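Local coordinates for protein acyl-coa oxidase (Arabidopsis thaliana, PDB 1W07) that oxidises long- and medium-chain acyl-CoAs to 2-trans-enoyl-CoAs with FAD and molecular oxygen, releasing hydrogen peroxide in peroxisomal beta-oxidation, at residues Q331-P336 with Y593-R597; V300-R305 with A600-D605; L338-F344 with L555-Y559. The protein carries 1 engineered substitution. All blocks are in the same frame, centred on the assembly; numbering follows the deposited sequence.

Contact 1: Q331-P336 with Y593-R597. With FAD (flavin-adenine dinucleotide), chain C.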
loop_
_atom_site.group_PDB
_atom_site.type_symbol
_atom_site.label_atom_id
_atom_site.label_comp_id
_atom_site.label_asym_id
_atom_site.label_seq_id
_atom_site.Cartn_x
_atom_site.Cartn_y
_atom_site.Cartn_z
ATOM N N GLN B 331 -2.718 5.396 18.205
ATOM C CA GLN B 331 -4.113 5.859 18.218
ATOM C C GLN B 331 -4.425 6.817 17.057
ATOM O O GLN B 331 -5.503 6.746 16.437
ATOM C CB GLN B 331 -4.418 6.542 19.560
ATOM C CG GLN B 331 -4.075 5.659 20.767
ATOM C CD GLN B 331 -4.460 6.275 22.100
ATOM O OE1 GLN B 331 -4.705 7.482 22.197
ATOM N NE2 GLN B 331 -4.496 5.451 23.143
ATOM N N ASN B 332 -3.477 7.705 16.773
ATOM C CA ASN B 332 -3.608 8.689 15.700
ATOM C C ASN B 332 -3.596 8.023 14.327
ATOM O O ASN B 332 -4.084 8.587 13.352
ATOM C CB ASN B 332 -2.468 9.707 15.789
ATOM C CG ASN B 332 -2.630 10.856 14.808
ATOM O OD1 ASN B 332 -3.664 11.521 14.786
ATOM N ND2 ASN B 332 -1.609 11.088 13.986
ATOM N N ARG B 333 -3.041 6.820 14.252
ATOM C CA ARG B 333 -2.993 6.102 12.977
ATOM C C ARG B 333 -4.182 5.140 12.827
ATOM O O ARG B 333 -4.725 4.965 11.727
ATOM C CB ARG B 333 -1.676 5.314 12.873
ATOM C CG ARG B 333 -0.426 6.202 12.779
ATOM C CD ARG B 333 0.830 5.462 13.245
ATOM N NE ARG B 333 1.193 4.371 12.352
ATOM C CZ ARG B 333 2.080 3.423 12.652
ATOM N NH1 ARG B 333 2.695 3.426 13.829
ATOM N NH2 ARG B 333 2.358 2.466 11.772
ATOM N N LEU B 334 -4.596 4.548 13.942
ATOM C CA LEU B 334 -5.676 3.565 13.953
ATOM C C LEU B 334 -7.082 4.103 14.179
ATOM O O LEU B 334 -8.002 3.745 13.452
ATOM C CB LEU B 334 -5.369 2.509 15.023
ATOM C CG LEU B 334 -6.454 1.467 15.351
ATOM C CD1 LEU B 334 -6.670 0.536 14.170
ATOM C CD2 LEU B 334 -6.016 0.681 16.575
ATOM N N PHE B 335 -7.247 4.954 15.194
ATOM C CA PHE B 335 -8.565 5.488 15.513
ATOM C C PHE B 335 -9.240 6.262 14.378
ATOM O O PHE B 335 -10.459 6.202 14.236
ATOM C CB PHE B 335 -8.491 6.329 16.792
ATOM C CG PHE B 335 -8.228 5.508 18.040
ATOM C CD1 PHE B 335 -8.089 6.145 19.273
ATOM C CD2 PHE B 335 -8.118 4.116 17.991
ATOM C CE1 PHE B 335 -7.845 5.414 20.431
ATOM C CE2 PHE B 335 -7.873 3.365 19.157
ATOM C CZ PHE B 335 -7.737 4.026 20.379
ATOM N N PRO B 336 -8.467 7.001 13.565
ATOM C CA PRO B 336 -9.116 7.714 12.460
ATOM C C PRO B 336 -9.686 6.677 11.477
ATOM O O PRO B 336 -10.728 6.904 10.857
ATOM C CB PRO B 336 -7.968 8.537 11.868
ATOM C CG PRO B 336 -7.127 8.853 13.096
ATOM C CD PRO B 336 -7.100 7.501 13.786
ATOM N N TYR B 593 -9.204 10.664 21.407
ATOM C CA TYR B 593 -8.480 9.405 21.300
ATOM C C TYR B 593 -8.490 8.727 22.681
ATOM O O TYR B 593 -8.831 7.542 22.807
ATOM C CB TYR B 593 -7.041 9.645 20.853
ATOM C CG TYR B 593 -6.883 10.074 19.394
ATOM C CD1 TYR B 593 -7.847 9.771 18.433
ATOM C CD2 TYR B 593 -5.726 10.721 18.968
ATOM C CE1 TYR B 593 -7.661 10.105 17.067
ATOM C CE2 TYR B 593 -5.518 11.058 17.619
ATOM C CZ TYR B 593 -6.486 10.745 16.675
ATOM O OH TYR B 593 -6.251 11.067 15.345
ATOM N N THR B 594 -8.117 9.486 23.711
ATOM C CA THR B 594 -8.091 8.986 25.081
ATOM C C THR B 594 -9.453 8.456 25.503
ATOM O O THR B 594 -9.537 7.497 26.260
ATOM C CB THR B 594 -7.655 10.093 26.041
ATOM O OG1 THR B 594 -6.323 10.491 25.699
ATOM C CG2 THR B 594 -7.696 9.615 27.513
ATOM N N GLN B 595 -10.521 9.082 25.016
ATOM C CA GLN B 595 -11.859 8.629 25.362
ATOM C C GLN B 595 -12.230 7.344 24.629
ATOM O O GLN B 595 -12.917 6.478 25.174
ATOM C CB GLN B 595 -12.886 9.715 25.042
ATOM C CG GLN B 595 -12.814 10.894 25.986
ATOM C CD GLN B 595 -13.653 12.067 25.537
ATOM O OE1 GLN B 595 -14.864 11.950 25.365
ATOM N NE2 GLN B 595 -13.010 13.212 25.346
ATOM N N VAL B 596 -11.770 7.205 23.392
ATOM C CA VAL B 596 -12.086 6.020 22.602
ATOM C C VAL B 596 -11.238 4.817 22.980
ATOM O O VAL B 596 -11.680 3.673 22.838
ATOM C CB VAL B 596 -11.937 6.326 21.091
ATOM C CG1 VAL B 596 -11.941 5.031 20.263
ATOM C CG2 VAL B 596 -13.076 7.227 20.667
ATOM N N ARG B 597 -10.029 5.077 23.469
ATOM C CA ARG B 597 -9.093 4.015 23.859
ATOM C C ARG B 597 -9.689 2.818 24.598
ATOM O O ARG B 597 -9.484 1.670 24.193
ATOM C CB ARG B 597 -7.953 4.608 24.692
ATOM C CG ARG B 597 -7.119 3.577 25.490
ATOM C CD ARG B 597 -6.433 2.564 24.600
ATOM N NE ARG B 597 -5.720 1.561 25.397
ATOM C CZ ARG B 597 -6.232 0.389 25.758
ATOM N NH1 ARG B 597 -7.463 0.051 25.387
ATOM N NH2 ARG B 597 -5.507 -0.449 26.480
HETATM P PA FAD C . 6.721 -3.311 17.279
HETATM O O1A FAD C . 7.917 -2.584 17.761
HETATM O O2A FAD C . 6.106 -4.333 18.156
HETATM O O5B FAD C . 5.612 -2.229 16.843
HETATM C C5B FAD C . 4.271 -2.614 16.529
HETATM C C4B FAD C . 3.371 -1.374 16.497
HETATM O O4B FAD C . 3.558 -0.695 17.756
HETATM C C3B FAD C . 3.827 -0.397 15.409
HETATM O O3B FAD C . 2.729 0.427 15.011
HETATM C C2B FAD C . 4.881 0.426 16.148
HETATM O O2B FAD C . 4.983 1.722 15.552
HETATM C C1B FAD C . 4.173 0.579 17.497
HETATM N N9A FAD C . 5.135 0.906 18.572
HETATM C C8A FAD C . 5.990 0.054 19.141
HETATM N N7A FAD C . 6.687 0.680 20.085
HETATM C C5A FAD C . 6.265 1.941 20.127
HETATM C C6A FAD C . 6.619 3.036 20.904
HETATM N N6A FAD C . 7.536 2.923 21.859
HETATM N N1A FAD C . 5.956 4.251 20.689
HETATM C C2A FAD C . 4.959 4.332 19.708
HETATM N N3A FAD C . 4.655 3.267 18.985
HETATM C C4A FAD C . 5.276 2.091 19.168
HETATM N N1 FAD C . 15.183 -9.747 12.956
HETATM C C2 FAD C . 16.411 -10.380 13.186
HETATM O O2 FAD C . 16.834 -10.505 14.332
HETATM N N3 FAD C . 17.119 -10.908 12.097
HETATM C C4 FAD C . 16.596 -10.815 10.800
HETATM O O4 FAD C . 17.222 -11.288 9.854
HETATM C C4X FAD C . 15.376 -10.187 10.583
HETATM N N5 FAD C . 14.814 -10.146 9.299
HETATM C C5X FAD C . 13.569 -9.545 9.075
HETATM C C6 FAD C . 12.964 -9.630 7.826
HETATM C C7 FAD C . 11.660 -9.169 7.649
HETATM C C7M FAD C . 10.999 -9.319 6.276
HETATM C C8 FAD C . 10.965 -8.610 8.722
HETATM C C8M FAD C . 9.515 -8.136 8.577
HETATM C C9 FAD C . 11.583 -8.511 9.965
HETATM C C9A FAD C . 12.884 -8.976 10.151
HETATM N N10 FAD C . 13.469 -8.969 11.424
HETATM C C10 FAD C . 14.673 -9.648 11.655
HETATM C "C1'" FAD C . 12.781 -8.321 12.567
HETATM C "C2'" FAD C . 12.931 -6.802 12.427
HETATM O "O2'" FAD C . 14.315 -6.472 12.270
HETATM C "C3'" FAD C . 12.363 -5.993 13.598
HETATM O "O3'" FAD C . 12.970 -6.415 14.823
HETATM C "C4'" FAD C . 10.843 -6.125 13.719
HETATM O "O4'" FAD C . 10.214 -6.084 12.436
HETATM C "C5'" FAD C . 10.295 -4.992 14.586
HETATM O "O5'" FAD C . 8.870 -4.969 14.495
HETATM P P FAD C . 7.952 -5.330 15.764
HETATM O O1P FAD C . 7.096 -6.473 15.376
HETATM O O2P FAD C . 8.810 -5.458 16.963
HETATM O O3P FAD C . 7.048 -4.003 15.864
#
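Helix 328-363 lines the FAD site, and here its opposite flank packs on the end of helix 579-596. Arg-333, an FAD-binding residue, turns away from 593-597; its NH1 makes weak hydrogen bonds to FAD O3B (3.2 Å) and O2B (3.3 Å), while NE pairs with Glu-394. On the packing flank, Tyr-593 is a knob in the hole formed by Gln-331, Asn-332, Phe-335 and Pro-336. Tyrosine suits this place because its ring fills the hole while Tyr-593 OH donates a hydrogen bond to Asn-332 OD1 (2.7 Å). Phe-335 presents a flat ring to this turn: Val-596 CG1 makes a CH-pi contact over its face, 4.1 Å from the centroid of the Phe-335 ring, while Tyr-593 O lies at its edge. Gln-331, buried, has its amide satisfied by Lys-328 and Ile-325, and Arg-597 forms salt bridges with Asp-326 and Glu-10. Leu-334 packs on helix 278-309, Val-596 and Pro-336 touch helix 548-566, and Asn-332 meets Ala-517 of the second subunit.

Contact 2: V300-R305 with A600-D605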
loop_
_atom_site.group_PDB
_atom_site.type_symbol
_atom_site.label_atom_id
_atom_site.label_comp_id
_atom_site.label_asym_id
_atom_site.label_seq_id
_atom_site.Cartn_x
_atom_site.Cartn_y
_atom_site.Cartn_z
ATOM N N VAL B 300 -9.265 -2.817 10.420
ATOM C CA VAL B 300 -9.246 -2.108 11.712
ATOM C C VAL B 300 -9.482 -3.080 12.891
ATOM O O VAL B 300 -8.880 -2.928 13.959
ATOM C CB VAL B 300 -10.325 -0.989 11.741
ATOM C CG1 VAL B 300 -10.526 -0.452 13.172
ATOM C CG2 VAL B 300 -9.904 0.141 10.777
ATOM N N CYS B 301 -10.357 -4.065 12.700
ATOM C CA CYS B 301 -10.637 -5.041 13.751
ATOM C C CYS B 301 -9.338 -5.789 14.067
ATOM O O CYS B 301 -8.982 -5.976 15.227
ATOM C CB CYS B 301 -11.703 -6.021 13.264
ATOM S SG CYS B 301 -12.151 -7.359 14.413
ATOM N N ILE B 302 -8.612 -6.188 13.024
ATOM C CA ILE B 302 -7.366 -6.924 13.201
ATOM C C ILE B 302 -6.308 -6.080 13.899
ATOM O O ILE B 302 -5.707 -6.508 14.888
ATOM C CB ILE B 302 -6.829 -7.432 11.834
ATOM C CG1 ILE B 302 -7.845 -8.418 11.224
ATOM C CG2 ILE B 302 -5.479 -8.113 12.024
ATOM C CD1 ILE B 302 -7.565 -8.827 9.756
ATOM N N ALA B 303 -6.077 -4.880 13.387
ATOM C CA ALA B 303 -5.066 -4.016 13.968
ATOM C C ALA B 303 -5.436 -3.588 15.378
ATOM O O ALA B 303 -4.553 -3.506 16.245
ATOM C CB ALA B 303 -4.825 -2.786 13.065
ATOM N N THR B 304 -6.723 -3.345 15.641
ATOM C CA THR B 304 -7.147 -2.935 16.986
ATOM C C THR B 304 -6.908 -4.054 18.003
ATOM O O THR B 304 -6.333 -3.818 19.064
ATOM C CB THR B 304 -8.657 -2.488 17.014
ATOM O OG1 THR B 304 -8.838 -1.356 16.157
ATOM C CG2 THR B 304 -9.068 -2.080 18.420
ATOM N N ARG B 305 -7.330 -5.275 17.689
ATOM C CA ARG B 305 -7.119 -6.370 18.628
ATOM C C ARG B 305 -5.632 -6.638 18.818
ATOM O O ARG B 305 -5.155 -6.748 19.951
ATOM C CB ARG B 305 -7.843 -7.634 18.142
ATOM C CG ARG B 305 -9.366 -7.520 18.180
ATOM C CD ARG B 305 -10.025 -8.777 17.640
ATOM N NE ARG B 305 -11.473 -8.752 17.823
ATOM C CZ ARG B 305 -12.323 -9.558 17.203
ATOM N NH1 ARG B 305 -13.622 -9.454 17.439
ATOM N NH2 ARG B 305 -11.876 -10.458 16.342
ATOM N N ALA B 600 -12.067 0.876 22.285
ATOM C CA ALA B 600 -11.533 0.359 21.013
ATOM C C ALA B 600 -11.884 -1.081 20.672
ATOM O O ALA B 600 -12.532 -1.337 19.652
ATOM C CB ALA B 600 -10.002 0.544 20.937
ATOM N N VAL B 601 -11.446 -2.022 21.499
ATOM C CA VAL B 601 -11.717 -3.415 21.220
ATOM C C VAL B 601 -13.201 -3.703 21.046
ATOM O O VAL B 601 -13.584 -4.408 20.118
ATOM C CB VAL B 601 -11.125 -4.314 22.306
ATOM C CG1 VAL B 601 -11.589 -5.775 22.084
ATOM C CG2 VAL B 601 -9.597 -4.195 22.290
ATOM N N ALA B 602 -14.036 -3.169 21.934
ATOM C CA ALA B 602 -15.479 -3.383 21.835
ATOM C C ALA B 602 -16.021 -2.756 20.549
ATOM O O ALA B 602 -16.937 -3.299 19.923
ATOM C CB ALA B 602 -16.193 -2.785 23.060
ATOM N N LEU B 603 -15.462 -1.617 20.140
ATOM C CA LEU B 603 -15.938 -0.980 18.908
ATOM C C LEU B 603 -15.694 -1.850 17.665
ATOM O O LEU B 603 -16.434 -1.743 16.682
ATOM C CB LEU B 603 -15.271 0.386 18.738
ATOM C CG LEU B 603 -15.777 1.476 19.695
ATOM C CD1 LEU B 603 -14.923 2.730 19.574
ATOM C CD2 LEU B 603 -17.227 1.775 19.369
ATOM N N VAL B 604 -14.670 -2.708 17.689
ATOM C CA VAL B 604 -14.444 -3.571 16.532
ATOM C C VAL B 604 -15.194 -4.890 16.699
ATOM O O VAL B 604 -15.467 -5.583 15.715
ATOM C CB VAL B 604 -12.929 -3.833 16.263
ATOM C CG1 VAL B 604 -12.222 -2.499 16.043
ATOM C CG2 VAL B 604 -12.278 -4.668 17.396
ATOM N N ASP B 605 -15.539 -5.238 17.944
ATOM C CA ASP B 605 -16.285 -6.476 18.188
ATOM C C ASP B 605 -17.690 -6.245 17.645
ATOM O O ASP B 605 -18.390 -7.186 17.263
ATOM C CB ASP B 605 -16.385 -6.806 19.684
ATOM C CG ASP B 605 -15.059 -7.219 20.302
ATOM O OD1 ASP B 605 -14.186 -7.775 19.596
ATOM O OD2 ASP B 605 -14.905 -7.003 21.533
#
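Val-300 begins the interface on helix 278-309, its CG1 lying 3.9 Å from Val-604 CG1, an apolar contact between two branched side chains. One residue on, Cys-301 is small enough to let the backbones approach: its CA is 4.9 Å from the CA of Val-604, and Cys-301 CA comes within 3.6 Å of Val-604 CB. A turn later Thr-304 points at the partner helix. Its OG1 donates a 2.7 Å hydrogen bond to Val-300 O, which satisfies the hydroxyl in a buried place, and its methyl CG2 rests 3.8 Å from Ala-600 CB, whose short side chain lets the methyl settle against it. Arg-305 closes the segment. Its chain passes Val-604, with Arg-305 CG 4.2 Å from Val-604 CG2, and NH1 reaches Asp-605 OD1 at 2.8 Å in a buried salt bridge; the carboxylate is shared with Arg-11, and Arg-305 NH2 bonds to Gly-619 O. Val-604 is thus a knob in the hole made by Val-300, Cys-301, Thr-304 and Arg-305, between short helix axes 9.2 Å apart at 153°, a near-antiparallel packing in the helical C-terminal part of the acyl-CoA oxidase fold that joins helix 278-309 of the C-alpha1 region to helix 600-605. Helix 328-363 packs beside both segments through Leu-334 and Leu-338, helix 611-614 lies against Cys-301 and Arg-305, and helix 8-12 borders Val-601.

Contact 3: L338-F344 with L555-Y559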
loop_
_atom_site.group_PDB
_atom_site.type_symbol
_atom_site.label_atom_id
_atom_site.label_comp_id
_atom_site.label_asym_id
_atom_site.label_seq_id
_atom_site.Cartn_x
_atom_site.Cartn_y
_atom_site.Cartn_z
ATOM N N LEU B 338 -10.785 3.635 12.340
ATOM C CA LEU B 338 -11.942 3.052 13.008
ATOM C C LEU B 338 -13.089 4.034 12.802
ATOM O O LEU B 338 -14.192 3.646 12.450
ATOM C CB LEU B 338 -11.645 2.877 14.498
ATOM C CG LEU B 338 -12.836 2.560 15.403
ATOM C CD1 LEU B 338 -13.522 1.260 14.973
ATOM C CD2 LEU B 338 -12.328 2.470 16.835
ATOM N N ALA B 339 -12.829 5.318 13.005
ATOM C CA ALA B 339 -13.875 6.328 12.808
ATOM C C ALA B 339 -14.378 6.334 11.351
ATOM O O ALA B 339 -15.584 6.478 11.104
ATOM C CB ALA B 339 -13.352 7.716 13.182
ATOM N N SER B 340 -13.451 6.173 10.397
ATOM C CA SER B 340 -13.774 6.159 8.964
ATOM C C SER B 340 -14.616 4.948 8.590
ATOM O O SER B 340 -15.452 5.022 7.690
ATOM C CB SER B 340 -12.499 6.155 8.106
ATOM O OG SER B 340 -11.736 7.347 8.236
ATOM N N ALA B 341 -14.379 3.822 9.255
ATOM C CA ALA B 341 -15.168 2.627 8.973
ATOM C C ALA B 341 -16.636 2.942 9.262
ATOM O O ALA B 341 -17.499 2.694 8.426
ATOM C CB ALA B 341 -14.689 1.451 9.833
ATOM N N TYR B 342 -16.929 3.500 10.436
ATOM C CA TYR B 342 -18.318 3.840 10.748
ATOM C C TYR B 342 -18.819 4.968 9.836
ATOM O O TYR B 342 -19.954 4.950 9.361
ATOM C CB TYR B 342 -18.451 4.252 12.212
ATOM C CG TYR B 342 -18.475 3.083 13.184
ATOM C CD1 TYR B 342 -17.315 2.369 13.482
ATOM C CD2 TYR B 342 -19.659 2.694 13.806
ATOM C CE1 TYR B 342 -17.331 1.296 14.385
ATOM C CE2 TYR B 342 -19.700 1.624 14.700
ATOM C CZ TYR B 342 -18.531 0.929 14.989
ATOM O OH TYR B 342 -18.554 -0.121 15.877
ATOM N N ALA B 343 -17.964 5.950 9.586
ATOM C CA ALA B 343 -18.341 7.046 8.718
ATOM C C ALA B 343 -18.760 6.533 7.330
ATOM O O ALA B 343 -19.778 6.975 6.782
ATOM C CB ALA B 343 -17.192 8.030 8.600
ATOM N N PHE B 344 -17.992 5.600 6.767
ATOM C CA PHE B 344 -18.292 5.046 5.442
ATOM C C PHE B 344 -19.509 4.140 5.483
ATOM O O PHE B 344 -20.246 4.025 4.507
ATOM C CB PHE B 344 -17.092 4.282 4.876
ATOM C CG PHE B 344 -15.869 5.133 4.654
ATOM C CD1 PHE B 344 -15.939 6.529 4.687
ATOM C CD2 PHE B 344 -14.647 4.529 4.379
ATOM C CE1 PHE B 344 -14.802 7.303 4.447
ATOM C CE2 PHE B 344 -13.517 5.283 4.136
ATOM C CZ PHE B 344 -13.589 6.679 4.170
ATOM N N LEU B 555 -16.455 9.047 17.572
ATOM C CA LEU B 555 -15.919 8.693 16.263
ATOM C C LEU B 555 -16.264 9.754 15.218
ATOM O O LEU B 555 -15.425 10.117 14.390
ATOM C CB LEU B 555 -16.453 7.323 15.823
ATOM C CG LEU B 555 -16.068 6.121 16.697
ATOM C CD1 LEU B 555 -16.742 4.838 16.165
ATOM C CD2 LEU B 555 -14.540 5.993 16.720
ATOM N N CYS B 556 -17.492 10.264 15.264
ATOM C CA CYS B 556 -17.920 11.286 14.320
ATOM C C CYS B 556 -16.969 12.463 14.317
ATOM O O CYS B 556 -16.534 12.901 13.252
ATOM C CB CYS B 556 -19.331 11.789 14.648
ATOM S SG CYS B 556 -19.913 13.170 13.618
ATOM N N TYR B 557 -16.643 12.991 15.497
ATOM C CA TYR B 557 -15.759 14.143 15.544
ATOM C C TYR B 557 -14.286 13.821 15.372
ATOM O O TYR B 557 -13.496 14.703 15.023
ATOM C CB TYR B 557 -16.030 14.978 16.803
ATOM C CG TYR B 557 -17.381 15.637 16.723
ATOM C CD1 TYR B 557 -18.520 14.995 17.214
ATOM C CD2 TYR B 557 -17.550 16.845 16.041
ATOM C CE1 TYR B 557 -19.790 15.535 17.015
ATOM C CE2 TYR B 557 -18.820 17.387 15.841
ATOM C CZ TYR B 557 -19.929 16.731 16.320
ATOM O OH TYR B 557 -21.175 17.248 16.048
ATOM N N ILE B 558 -13.913 12.566 15.609
ATOM C CA ILE B 558 -12.538 12.125 15.381
ATOM C C ILE B 558 -12.335 12.159 13.863
ATOM O O ILE B 558 -11.316 12.640 13.376
ATOM C CB ILE B 558 -12.292 10.657 15.857
ATOM C CG1 ILE B 558 -12.046 10.621 17.368
ATOM C CG2 ILE B 558 -11.107 10.042 15.073
ATOM C CD1 ILE B 558 -11.860 9.214 17.930
ATOM N N TYR B 559 -13.306 11.640 13.116
ATOM C CA TYR B 559 -13.215 11.627 11.650
ATOM C C TYR B 559 -13.047 13.067 11.118
ATOM O O TYR B 559 -12.105 13.376 10.378
ATOM C CB TYR B 559 -14.480 10.971 11.055
ATOM C CG TYR B 559 -14.509 10.887 9.533
ATOM C CD1 TYR B 559 -13.633 10.049 8.827
ATOM C CD2 TYR B 559 -15.354 11.708 8.797
ATOM C CE1 TYR B 559 -13.599 10.047 7.410
ATOM C CE2 TYR B 559 -15.326 11.721 7.399
ATOM C CZ TYR B 559 -14.462 10.903 6.711
ATOM O OH TYR B 559 -14.477 10.947 5.329
#
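This is a steep helix-helix crossing in the all-helical C-terminal part of the acyl-CoA oxidase fold, where helix 328-363, from the C-alpha1 region, meets helix 548-566 of the following oxidase region. The short axes pass 8.4 Å apart at 106°, and with no hydrogen bond between the segments the interface rests on shape and apolar packing. Ala-339 sits at the crossing, its CA 4.7 Å from that of Leu-555; its single methyl allows this approach, with Ala-339 CB 3.4 Å from Leu-555 O and 3.7 Å from Ile-558 CG2. To one side, Leu-555 spreads its branches over two neighbours: CD2 lies 4.1 Å from Leu-338 CG, and CD1 makes a CH-pi contact over the Tyr-342 ring, 3.9 Å from its centroid. Tyrosine serves there by offering a flat face to leucine while its hydroxyl bonds to Leu-603 O. On the other side Tyr-559 enters as a knob among Ala-339, Ser-340, Ala-343 and Phe-344. Ser-340 OG, bonded to Pro-336 O within its own helix, lies near the edge of that ring. Helix 516-538 touches Ala-343 and Tyr-559, and Phe-344 packs on helix 370-398. The small Ala-343 leaves space for the broad ring, its CB standing 4.0 Å from the Tyr-559 ring centroid, just 8° off the normal.

Overall arrangement
From the N terminus, the chain passes through helix 278-309, where contact 2 opens, and then helix 328-363, which supplies the first segments of contact 1 and, further along, contact 3. Helix 548-566 returns first and closes contact 3; the end of helix 579-596 closes contact 1, and helix 600-605 closes contact 2. The three loops are therefore nested, contact 3 inside contact 1 inside contact 2, with none crossing. Together they tie the C-alpha1 helices to the later oxidase helices. The contacts also touch: Ile-558 of contact 3 packs on Val-596 of contact 1, and Leu-334 of contact 1 on Thr-304 of contact 2.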